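Local coordinates for protein phthiocerol synthesis polyketide synthase type I PpsC (Mycobacterium tuberculosis, PDB 7AHB) that probably transfers extender units onto the acyl carrier protein during phthiocerol synthesis, the step carried out by its acyltransferase domain, at residues A[67-78]-A[116-127]; A[59-68]-A[96-104]. One frame throughout, in Å; residues are numbered along the deposited sequence.

Overall arrangement
Interactions 1 and 2 show how two neighbouring contacts can share one short helix, 65-70, and differ in chemistry. Interaction 1 is the more buried: helices 72-89 and 106-126 pack largely through alanine, leucine and phenylalanine side chains, and polar chemistry enters at one end, where a carboxylate, a tyrosine hydroxyl and a sodium ion gather. Interaction 2 is partly exposed and joins loops and helix ends, so side-chain-to-backbone hydrogen bonds and glycine turns do more of the work. The segments share Leu67 and Leu68, but Leu67 touches helix 106-126 in interaction 1 and Leu68 touches Ile97 and Ala98 in interaction 2. The apolar interiors are continuous: Ile78 and Met116 of interaction 1 pack on Ile97.

Interaction 1 (A[67-78]-A[116-127]); sequences LLADEPAFAAAI and MQLALTALWRSY. With NA (sodium ion), chain Q.
The Phe74 ring is turned so that its edge meets Met116, whose SD lies close to the ring plane, 3.8 Å from Phe74 CZ, in a Met-aromatic contact. Its two faces are covered from its own segment: CG1 of Ile78 sits over one, near the rim, and CB of Leu67 over the opposite one. With CG anti to the backbone N (chi1 -179°), the ring swings toward helix 106-126, and Phe74 CE1 comes to 3.5 Å from Ala119 CB. The Tyr127 ring, in contrast, receives Glu71 OE1 at its edge, the carboxylate and ring planes standing 62° apart. Tyr127 OH donates a hydrogen bond of 2.7 Å to Glu71 OE1, on the syn lone pair.

Segments 72-78 and 116-126 run roughly antiparallel, their axes 7.8 Å apart at the closest, and small residues make this possible. Ala77 CB rests 3.6 Å from Ala119 CA and also touches Ala122. Leu123 reaches across to Leu67 with CD2 and lays CD1 beside the Glu71 carboxylate. On its other side helix 106-126 faces strand 49-53 of the parallel sheet, where Trp124 meets Phe51 and Thr121 is hydrogen-bonded to Tyr53.

A sodium ion is modelled beside Glu71 and Ala73, bound by Glu71 OE1 at 2.9 Å, long for sodium. The buried oxygen thus faces a hydroxyl donor and a modelled cation: the tyrosine bond, and the ion if correctly assigned, would probably favour the ionised carboxylate despite its leucine neighbour.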
loop_
_atom_site.group_PDB
_atom_site.type_symbol
_atom_site.label_atom_id
_atom_site.label_comp_id
_atom_site.label_asym_id
_atom_site.label_seq_id
_atom_site.Cartn_x
_atom_site.Cartn_y
_atom_site.Cartn_z
ATOM N N LEU A 67 -12.116 -13.196 -11.016
ATOM C CA LEU A 67 -10.709 -13.432 -11.315
ATOM C C LEU A 67 -10.342 -14.880 -11.025
ATOM O O LEU A 67 -9.673 -15.537 -11.827
ATOM C CB LEU A 67 -9.824 -12.488 -10.496
ATOM C CG LEU A 67 -9.836 -11.004 -10.865
ATOM C CD1 LEU A 67 -8.895 -10.232 -9.946
ATOM C CD2 LEU A 67 -9.457 -10.795 -12.319
ATOM N N LEU A 68 -10.780 -15.397 -9.871
ATOM C CA LEU A 68 -10.416 -16.760 -9.488
ATOM C C LEU A 68 -10.853 -17.777 -10.535
ATOM O O LEU A 68 -10.143 -18.767 -10.777
ATOM C CB LEU A 68 -11.024 -17.080 -8.129
ATOM C CG LEU A 68 -10.254 -17.992 -7.191
ATOM C CD1 LEU A 68 -8.888 -17.431 -6.868
ATOM C CD2 LEU A 68 -11.083 -18.234 -5.901
ATOM N N ALA A 69 -11.971 -17.526 -11.211
ATOM C CA ALA A 69 -12.489 -18.476 -12.180
ATOM C C ALA A 69 -11.989 -18.241 -13.595
ATOM O O ALA A 69 -11.999 -19.182 -14.392
ATOM C CB ALA A 69 -14.020 -18.438 -12.190
ATOM N N ASP A 70 -11.543 -17.026 -13.932
ATOM C CA ASP A 70 -11.251 -16.676 -15.319
ATOM C C ASP A 70 -9.792 -16.329 -15.591
ATOM O O ASP A 70 -9.423 -16.149 -16.755
ATOM C CB ASP A 70 -12.121 -15.483 -15.760
ATOM C CG ASP A 70 -13.608 -15.794 -15.725
ATOM O OD1 ASP A 70 -13.955 -16.976 -15.535
ATOM O OD2 ASP A 70 -14.432 -14.859 -15.881
ATOM N N GLU A 71 -8.957 -16.231 -14.566
ATOM C CA GLU A 71 -7.583 -15.754 -14.700
ATOM C C GLU A 71 -6.684 -16.751 -13.987
ATOM O O GLU A 71 -6.426 -16.623 -12.780
ATOM C CB GLU A 71 -7.439 -14.343 -14.140
ATOM C CG GLU A 71 -8.145 -13.293 -14.989
ATOM C CD GLU A 71 -7.541 -13.172 -16.398
ATOM O OE1 GLU A 71 -6.398 -13.630 -16.604
ATOM O OE2 GLU A 71 -8.213 -12.621 -17.296
ATOM N N PRO A 72 -6.185 -17.761 -14.716
ATOM C CA PRO A 72 -5.407 -18.828 -14.060
ATOM C C PRO A 72 -4.208 -18.342 -13.278
ATOM O O PRO A 72 -3.898 -18.921 -12.227
ATOM C CB PRO A 72 -4.985 -19.736 -15.236
ATOM C CG PRO A 72 -6.040 -19.532 -16.264
ATOM C CD PRO A 72 -6.501 -18.088 -16.128
ATOM N N ALA A 73 -3.521 -17.299 -13.745
ATOM C CA ALA A 73 -2.378 -16.798 -12.988
ATOM C C ALA A 73 -2.810 -16.285 -11.621
ATOM O O ALA A 73 -2.113 -16.478 -10.617
ATOM C CB ALA A 73 -1.671 -15.699 -13.773
ATOM N N PHE A 74 -3.952 -15.610 -11.566
ATOM C CA PHE A 74 -4.467 -15.144 -10.286
ATOM C C PHE A 74 -4.805 -16.327 -9.394
ATOM O O PHE A 74 -4.430 -16.356 -8.217
ATOM C CB PHE A 74 -5.688 -14.249 -10.520
ATOM C CG PHE A 74 -6.289 -13.702 -9.260
ATOM C CD1 PHE A 74 -5.734 -12.596 -8.629
ATOM C CD2 PHE A 74 -7.411 -14.279 -8.708
ATOM C CE1 PHE A 74 -6.284 -12.096 -7.457
ATOM C CE2 PHE A 74 -7.960 -13.770 -7.546
ATOM C CZ PHE A 74 -7.392 -12.682 -6.928
ATOM N N ALA A 75 -5.492 -17.329 -9.955
ATOM C CA ALA A 75 -5.897 -18.507 -9.185
ATOM C C ALA A 75 -4.696 -19.309 -8.701
ATOM O O ALA A 75 -4.718 -19.848 -7.589
ATOM C CB ALA A 75 -6.808 -19.402 -10.026
ATOM N N ALA A 76 -3.630 -19.384 -9.508
ATOM C CA ALA A 76 -2.438 -20.107 -9.080
ATOM C C ALA A 76 -1.806 -19.432 -7.873
ATOM O O ALA A 76 -1.419 -20.098 -6.908
ATOM C CB ALA A 76 -1.431 -20.202 -10.232
ATOM N N ALA A 77 -1.697 -18.106 -7.910
ATOM C CA ALA A 77 -1.107 -17.376 -6.791
ATOM C C ALA A 77 -1.923 -17.579 -5.514
ATOM O O ALA A 77 -1.377 -17.887 -4.445
ATOM C CB ALA A 77 -0.992 -15.885 -7.142
ATOM N N ILE A 78 -3.238 -17.418 -5.610
ATOM C CA ILE A 78 -4.101 -17.646 -4.450
ATOM C C ILE A 78 -3.912 -19.065 -3.927
ATOM O O ILE A 78 -3.728 -19.285 -2.719
ATOM C CB ILE A 78 -5.570 -17.375 -4.814
ATOM C CG1 ILE A 78 -5.777 -15.895 -5.137
ATOM C CG2 ILE A 78 -6.499 -17.847 -3.688
ATOM C CD1 ILE A 78 -5.459 -14.929 -4.001
ATOM N N MET A 116 -4.006 -10.455 -1.842
ATOM C CA MET A 116 -4.525 -9.876 -3.070
ATOM C C MET A 116 -3.423 -9.168 -3.842
ATOM O O MET A 116 -3.399 -9.226 -5.074
ATOM C CB MET A 116 -5.669 -8.891 -2.770
ATOM C CG MET A 116 -7.020 -9.550 -2.434
ATOM S SD MET A 116 -7.733 -10.475 -3.818
ATOM C CE MET A 116 -7.935 -9.247 -5.077
ATOM N N GLN A 117 -2.539 -8.455 -3.135
ATOM C CA GLN A 117 -1.467 -7.699 -3.799
ATOM C C GLN A 117 -0.505 -8.628 -4.541
ATOM O O GLN A 117 -0.126 -8.373 -5.694
ATOM C CB GLN A 117 -0.696 -6.863 -2.778
ATOM C CG GLN A 117 -1.456 -5.598 -2.323
ATOM C CD GLN A 117 -0.835 -4.956 -1.124
ATOM O OE1 GLN A 117 -0.246 -5.625 -0.277
ATOM N NE2 GLN A 117 -0.996 -3.645 -1.019
ATOM N N LEU A 118 -0.075 -9.696 -3.882
ATOM C CA LEU A 118 0.819 -10.649 -4.539
ATOM C C LEU A 118 0.121 -11.391 -5.675
ATOM O O LEU A 118 0.709 -11.589 -6.742
ATOM C CB LEU A 118 1.362 -11.631 -3.514
ATOM C CG LEU A 118 2.121 -10.987 -2.381
ATOM C CD1 LEU A 118 2.467 -11.995 -1.327
ATOM C CD2 LEU A 118 3.392 -10.292 -2.916
ATOM N N ALA A 119 -1.143 -11.793 -5.484
ATOM C CA ALA A 119 -1.854 -12.483 -6.560
ATOM C C ALA A 119 -2.099 -11.551 -7.746
ATOM O O ALA A 119 -2.049 -11.972 -8.906
ATOM C CB ALA A 119 -3.189 -13.070 -6.049
ATOM N N LEU A 120 -2.385 -10.276 -7.481
ATOM C CA LEU A 120 -2.598 -9.347 -8.585
ATOM C C LEU A 120 -1.289 -9.060 -9.323
ATOM O O LEU A 120 -1.301 -8.791 -10.525
ATOM C CB LEU A 120 -3.222 -8.032 -8.075
ATOM C CG LEU A 120 -4.704 -8.126 -7.669
ATOM C CD1 LEU A 120 -5.139 -6.837 -6.947
ATOM C CD2 LEU A 120 -5.577 -8.364 -8.901
ATOM N N THR A 121 -0.169 -9.044 -8.600
ATOM C CA THR A 121 1.134 -8.930 -9.249
ATOM C C THR A 121 1.372 -10.106 -10.184
ATOM O O THR A 121 1.897 -9.925 -11.286
ATOM C CB THR A 121 2.235 -8.845 -8.200
ATOM O OG1 THR A 121 2.051 -7.690 -7.341
ATOM C CG2 THR A 121 3.626 -8.700 -8.876
ATOM N N ALA A 122 0.914 -11.302 -9.786
ATOM C CA ALA A 122 1.005 -12.482 -10.645
ATOM C C ALA A 122 0.147 -12.317 -11.884
ATOM O O ALA A 122 0.531 -12.743 -12.985
ATOM C CB ALA A 122 0.573 -13.722 -9.870
ATOM N N LEU A 123 -1.012 -11.681 -11.724
ATOM C CA LEU A 123 -1.915 -11.480 -12.845
ATOM C C LEU A 123 -1.275 -10.593 -13.898
ATOM O O LEU A 123 -1.261 -10.934 -15.087
ATOM C CB LEU A 123 -3.227 -10.876 -12.350
ATOM C CG LEU A 123 -4.275 -10.557 -13.409
ATOM C CD1 LEU A 123 -4.600 -11.815 -14.207
ATOM C CD2 LEU A 123 -5.527 -9.978 -12.783
ATOM N N TRP A 124 -0.764 -9.429 -13.479
ATOM C CA TRP A 124 -0.066 -8.553 -14.419
ATOM C C TRP A 124 1.104 -9.278 -15.092
ATOM O O TRP A 124 1.338 -9.119 -16.300
ATOM C CB TRP A 124 0.456 -7.310 -13.705
ATOM C CG TRP A 124 -0.525 -6.216 -13.436
ATOM C CD1 TRP A 124 -1.005 -5.830 -12.215
ATOM C CD2 TRP A 124 -1.118 -5.331 -14.395
ATOM N NE1 TRP A 124 -1.853 -4.777 -12.358
ATOM C CE2 TRP A 124 -1.939 -4.441 -13.683
ATOM C CE3 TRP A 124 -1.021 -5.197 -15.777
ATOM C CZ2 TRP A 124 -2.660 -3.423 -14.306
ATOM C CZ3 TRP A 124 -1.760 -4.205 -16.401
ATOM C CH2 TRP A 124 -2.562 -3.323 -15.664
ATOM N N ARG A 125 1.869 -10.051 -14.314
ATOM C CA ARG A 125 3.002 -10.777 -14.877
ATOM C C ARG A 125 2.561 -11.712 -15.997
ATOM O O ARG A 125 3.263 -11.866 -17.005
ATOM C CB ARG A 125 3.712 -11.576 -13.785
ATOM C CG ARG A 125 4.820 -12.519 -14.317
ATOM C CD ARG A 125 5.785 -12.817 -13.208
ATOM N NE ARG A 125 6.949 -13.678 -13.475
ATOM C CZ ARG A 125 7.608 -13.839 -14.627
ATOM N NH1 ARG A 125 7.233 -13.238 -15.764
ATOM N NH2 ARG A 125 8.666 -14.645 -14.635
ATOM N N SER A 126 1.408 -12.358 -15.827
ATOM C CA SER A 126 0.929 -13.300 -16.829
ATOM C C SER A 126 0.578 -12.607 -18.138
ATOM O O SER A 126 0.487 -13.271 -19.172
ATOM C CB SER A 126 -0.297 -14.073 -16.312
ATOM O OG SER A 126 -1.452 -13.265 -16.270
ATOM N N TYR A 127 0.376 -11.290 -18.123
ATOM C CA TYR A 127 0.129 -10.514 -19.331
ATOM C C TYR A 127 1.350 -9.686 -19.734
ATOM O O TYR A 127 1.216 -8.732 -20.519
ATOM C CB TYR A 127 -1.102 -9.628 -19.138
ATOM C CG TYR A 127 -2.377 -10.426 -19.100
ATOM C CD1 TYR A 127 -2.859 -11.026 -20.258
ATOM C CD2 TYR A 127 -3.090 -10.601 -17.920
ATOM C CE1 TYR A 127 -4.016 -11.782 -20.248
ATOM C CE2 TYR A 127 -4.263 -11.360 -17.902
ATOM C CZ TYR A 127 -4.717 -11.931 -19.064
ATOM O OH TYR A 127 -5.882 -12.681 -19.073
HETATM NA NA NA Q . -4.095 -15.224 -15.741
#

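Interaction 2 (A[59-68]-A[96-104]); sequences QWAGMGRQLL and VIAGGKELV
Gln59 sets its CG between the backbone N and the carbonyl carbon (chi1 63°), and from there an extended chain carries the carboxamide alongside the backbone of Leu103. Leu103 N donates to Gln59 OE1 at 2.6 Å, nearly straight (165°). Gln59 NE2 returns a bond of 3.0 Å to Leu103 O (168°). Both lie in the acceptor carbonyl plane. The carboxamide pairs with the N-H and C=O of a single residue, and these two bonds fix its rotation.

Gln59 belongs to the loop that follows strand 49-53 of the parallel sheet and leads into helix 65-70 through two overlapping type II turns. Opposite it, helix 93-98 ends in a Schellman motif with Gly100, at positive phi, as the C-prime residue. Ile97 drives its CG2 methyl against the turn, 3.3 Å from Met63 O, and Gly64, having no side chain, admits it. Arg65 runs its aliphatic part past the C-terminal end of the helix, CD 3.3 Å from Ala98 O; its bent chain then lays the guanidinium over Gly62 CA, with NH1 4.1 Å from Gly100 CA. Further along, Leu68 CD2 touches both Ile97 CG2 and Ala98 CB at 4.2 Å.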
loop_
_atom_site.group_PDB
_atom_site.type_symbol
_atom_site.label_atom_id
_atom_site.label_comp_id
_atom_site.label_asym_id
_atom_site.label_seq_id
_atom_site.Cartn_x
_atom_site.Cartn_y
_atom_site.Cartn_z
ATOM N N GLN A 59 -11.360 -3.897 0.316
ATOM C CA GLN A 59 -12.217 -4.989 -0.116
ATOM C C GLN A 59 -13.563 -4.466 -0.596
ATOM O O GLN A 59 -14.143 -3.543 -0.013
ATOM C CB GLN A 59 -12.416 -5.970 1.032
ATOM C CG GLN A 59 -13.145 -5.361 2.236
ATOM C CD GLN A 59 -13.164 -6.315 3.423
ATOM O OE1 GLN A 59 -13.420 -7.538 3.261
ATOM N NE2 GLN A 59 -12.851 -5.787 4.612
ATOM N N TRP A 60 -14.049 -5.052 -1.687
ATOM C CA TRP A 60 -15.404 -4.802 -2.153
ATOM C C TRP A 60 -16.083 -6.138 -2.407
ATOM O O TRP A 60 -15.416 -7.142 -2.692
ATOM C CB TRP A 60 -15.444 -3.927 -3.423
ATOM C CG TRP A 60 -14.476 -4.319 -4.488
ATOM C CD1 TRP A 60 -13.214 -3.854 -4.650
ATOM C CD2 TRP A 60 -14.708 -5.239 -5.553
ATOM N NE1 TRP A 60 -12.632 -4.434 -5.743
ATOM C CE2 TRP A 60 -13.536 -5.284 -6.324
ATOM C CE3 TRP A 60 -15.801 -6.024 -5.937
ATOM C CZ2 TRP A 60 -13.414 -6.096 -7.446
ATOM C CZ3 TRP A 60 -15.686 -6.830 -7.051
ATOM C CH2 TRP A 60 -14.498 -6.873 -7.785
ATOM N N ALA A 61 -17.417 -6.125 -2.316
ATOM C CA ALA A 61 -18.236 -7.329 -2.387
ATOM C C ALA A 61 -17.957 -8.119 -3.643
ATOM O O ALA A 61 -18.244 -7.659 -4.754
ATOM C CB ALA A 61 -19.719 -6.930 -2.336
ATOM N N GLY A 62 -17.467 -9.340 -3.450
ATOM C CA GLY A 62 -17.143 -10.204 -4.563
ATOM C C GLY A 62 -15.773 -9.982 -5.155
ATOM O O GLY A 62 -15.478 -10.518 -6.227
ATOM N N MET A 63 -14.932 -9.215 -4.486
ATOM C CA MET A 63 -13.574 -8.954 -4.929
ATOM C C MET A 63 -12.864 -10.246 -5.284
ATOM O O MET A 63 -12.781 -11.166 -4.465
ATOM C CB MET A 63 -12.847 -8.223 -3.805
ATOM C CG MET A 63 -11.375 -7.951 -4.033
ATOM S SD MET A 63 -10.641 -7.574 -2.428
ATOM C CE MET A 63 -10.663 -9.195 -1.670
ATOM N N GLY A 64 -12.388 -10.326 -6.526
ATOM C CA GLY A 64 -11.596 -11.450 -6.965
ATOM C C GLY A 64 -12.372 -12.677 -7.377
ATOM O O GLY A 64 -11.769 -13.607 -7.926
ATOM N N ARG A 65 -13.688 -12.699 -7.165
ATOM C CA ARG A 65 -14.465 -13.900 -7.454
ATOM C C ARG A 65 -14.358 -14.289 -8.925
ATOM O O ARG A 65 -14.046 -15.440 -9.253
ATOM C CB ARG A 65 -15.922 -13.678 -7.054
ATOM C CG ARG A 65 -16.685 -14.942 -6.718
ATOM C CD ARG A 65 -17.937 -14.610 -5.864
ATOM N NE ARG A 65 -18.702 -13.499 -6.446
ATOM C CZ ARG A 65 -19.557 -12.726 -5.776
ATOM N NH1 ARG A 65 -19.773 -12.917 -4.476
ATOM N NH2 ARG A 65 -20.175 -11.733 -6.402
ATOM N N GLN A 66 -14.600 -13.336 -9.832
ATOM C CA GLN A 66 -14.507 -13.667 -11.253
ATOM C C GLN A 66 -13.057 -13.876 -11.674
ATOM O O GLN A 66 -12.782 -14.656 -12.592
ATOM C CB GLN A 66 -15.150 -12.585 -12.123
ATOM C CG GLN A 66 -16.676 -12.653 -12.223
ATOM C CD GLN A 66 -17.244 -14.080 -12.292
ATOM O OE1 GLN A 66 -17.030 -14.815 -13.271
ATOM N NE2 GLN A 66 -17.964 -14.480 -11.232
ATOM N N LEU A 67 -12.116 -13.196 -11.016
ATOM C CA LEU A 67 -10.709 -13.432 -11.315
ATOM C C LEU A 67 -10.342 -14.880 -11.025
ATOM O O LEU A 67 -9.673 -15.537 -11.827
ATOM C CB LEU A 67 -9.824 -12.488 -10.496
ATOM C CG LEU A 67 -9.836 -11.004 -10.865
ATOM C CD1 LEU A 67 -8.895 -10.232 -9.946
ATOM C CD2 LEU A 67 -9.457 -10.795 -12.319
ATOM N N LEU A 68 -10.780 -15.397 -9.871
ATOM C CA LEU A 68 -10.416 -16.760 -9.488
ATOM C C LEU A 68 -10.853 -17.777 -10.535
ATOM O O LEU A 68 -10.143 -18.767 -10.777
ATOM C CB LEU A 68 -11.024 -17.080 -8.129
ATOM C CG LEU A 68 -10.254 -17.992 -7.191
ATOM C CD1 LEU A 68 -8.888 -17.431 -6.868
ATOM C CD2 LEU A 68 -11.083 -18.234 -5.901
ATOM N N VAL A 96 -12.530 -16.629 1.335
ATOM C CA VAL A 96 -13.015 -15.245 1.336
ATOM C C VAL A 96 -13.363 -14.816 -0.086
ATOM O O VAL A 96 -14.437 -14.257 -0.351
ATOM C CB VAL A 96 -11.970 -14.289 1.946
ATOM C CG1 VAL A 96 -12.315 -12.836 1.567
ATOM C CG2 VAL A 96 -11.861 -14.443 3.449
ATOM N N ILE A 97 -12.442 -15.057 -1.022
ATOM C CA ILE A 97 -12.630 -14.568 -2.385
ATOM C C ILE A 97 -13.772 -15.312 -3.056
ATOM O O ILE A 97 -14.655 -14.701 -3.676
ATOM C CB ILE A 97 -11.320 -14.700 -3.182
ATOM C CG1 ILE A 97 -10.215 -13.879 -2.517
ATOM C CG2 ILE A 97 -11.497 -14.240 -4.618
ATOM C CD1 ILE A 97 -8.849 -14.029 -3.169
ATOM N N ALA A 98 -13.783 -16.644 -2.924
ATOM C CA ALA A 98 -14.799 -17.440 -3.595
ATOM C C ALA A 98 -16.178 -17.184 -3.008
ATOM O O ALA A 98 -17.158 -17.044 -3.753
ATOM C CB ALA A 98 -14.448 -18.925 -3.506
ATOM N N GLY A 99 -16.276 -17.130 -1.684
ATOM C CA GLY A 99 -17.525 -16.889 -0.997
ATOM C C GLY A 99 -17.859 -15.431 -0.763
ATOM O O GLY A 99 -18.821 -15.132 -0.050
ATOM N N GLY A 100 -17.108 -14.512 -1.351
ATOM C CA GLY A 100 -17.411 -13.091 -1.180
ATOM C C GLY A 100 -17.579 -12.672 0.265
ATOM O O GLY A 100 -18.463 -11.862 0.588
ATOM N N LYS A 101 -16.751 -13.221 1.152
ATOM C CA LYS A 101 -16.860 -12.932 2.571
ATOM C C LYS A 101 -16.136 -11.626 2.891
ATOM O O LYS A 101 -15.134 -11.276 2.262
ATOM C CB LYS A 101 -16.265 -14.072 3.395
ATOM C CG LYS A 101 -16.689 -15.453 2.947
ATOM C CD LYS A 101 -16.756 -16.409 4.128
ATOM C CE LYS A 101 -16.362 -17.829 3.730
ATOM N NZ LYS A 101 -15.064 -18.202 4.396
ATOM N N GLU A 102 -16.657 -10.900 3.877
ATOM C CA GLU A 102 -15.979 -9.720 4.374
ATOM C C GLU A 102 -14.797 -10.132 5.242
ATOM O O GLU A 102 -14.886 -11.064 6.047
ATOM C CB GLU A 102 -16.948 -8.839 5.166
ATOM C CG GLU A 102 -16.314 -7.553 5.646
ATOM C CD GLU A 102 -17.304 -6.605 6.344
ATOM O OE1 GLU A 102 -18.314 -7.064 6.841
ATOM O OE2 GLU A 102 -17.035 -5.392 6.392
ATOM N N LEU A 103 -13.678 -9.452 5.055
ATOM C CA LEU A 103 -12.559 -9.564 5.982
ATOM C C LEU A 103 -12.863 -8.711 7.212
ATOM O O LEU A 103 -13.159 -7.515 7.088
ATOM C CB LEU A 103 -11.260 -9.119 5.314
ATOM C CG LEU A 103 -10.878 -9.860 4.043
ATOM C CD1 LEU A 103 -9.913 -9.028 3.199
ATOM C CD2 LEU A 103 -10.241 -11.217 4.375
ATOM N N VAL A 104 -12.842 -9.331 8.393
ATOM C CA VAL A 104 -13.226 -8.667 9.636
ATOM C C VAL A 104 -12.040 -8.672 10.586
ATOM O O VAL A 104 -11.479 -9.731 10.876
ATOM C CB VAL A 104 -14.439 -9.352 10.305
ATOM C CG1 VAL A 104 -14.733 -8.716 11.684
ATOM C CG2 VAL A 104 -15.653 -9.277 9.406
#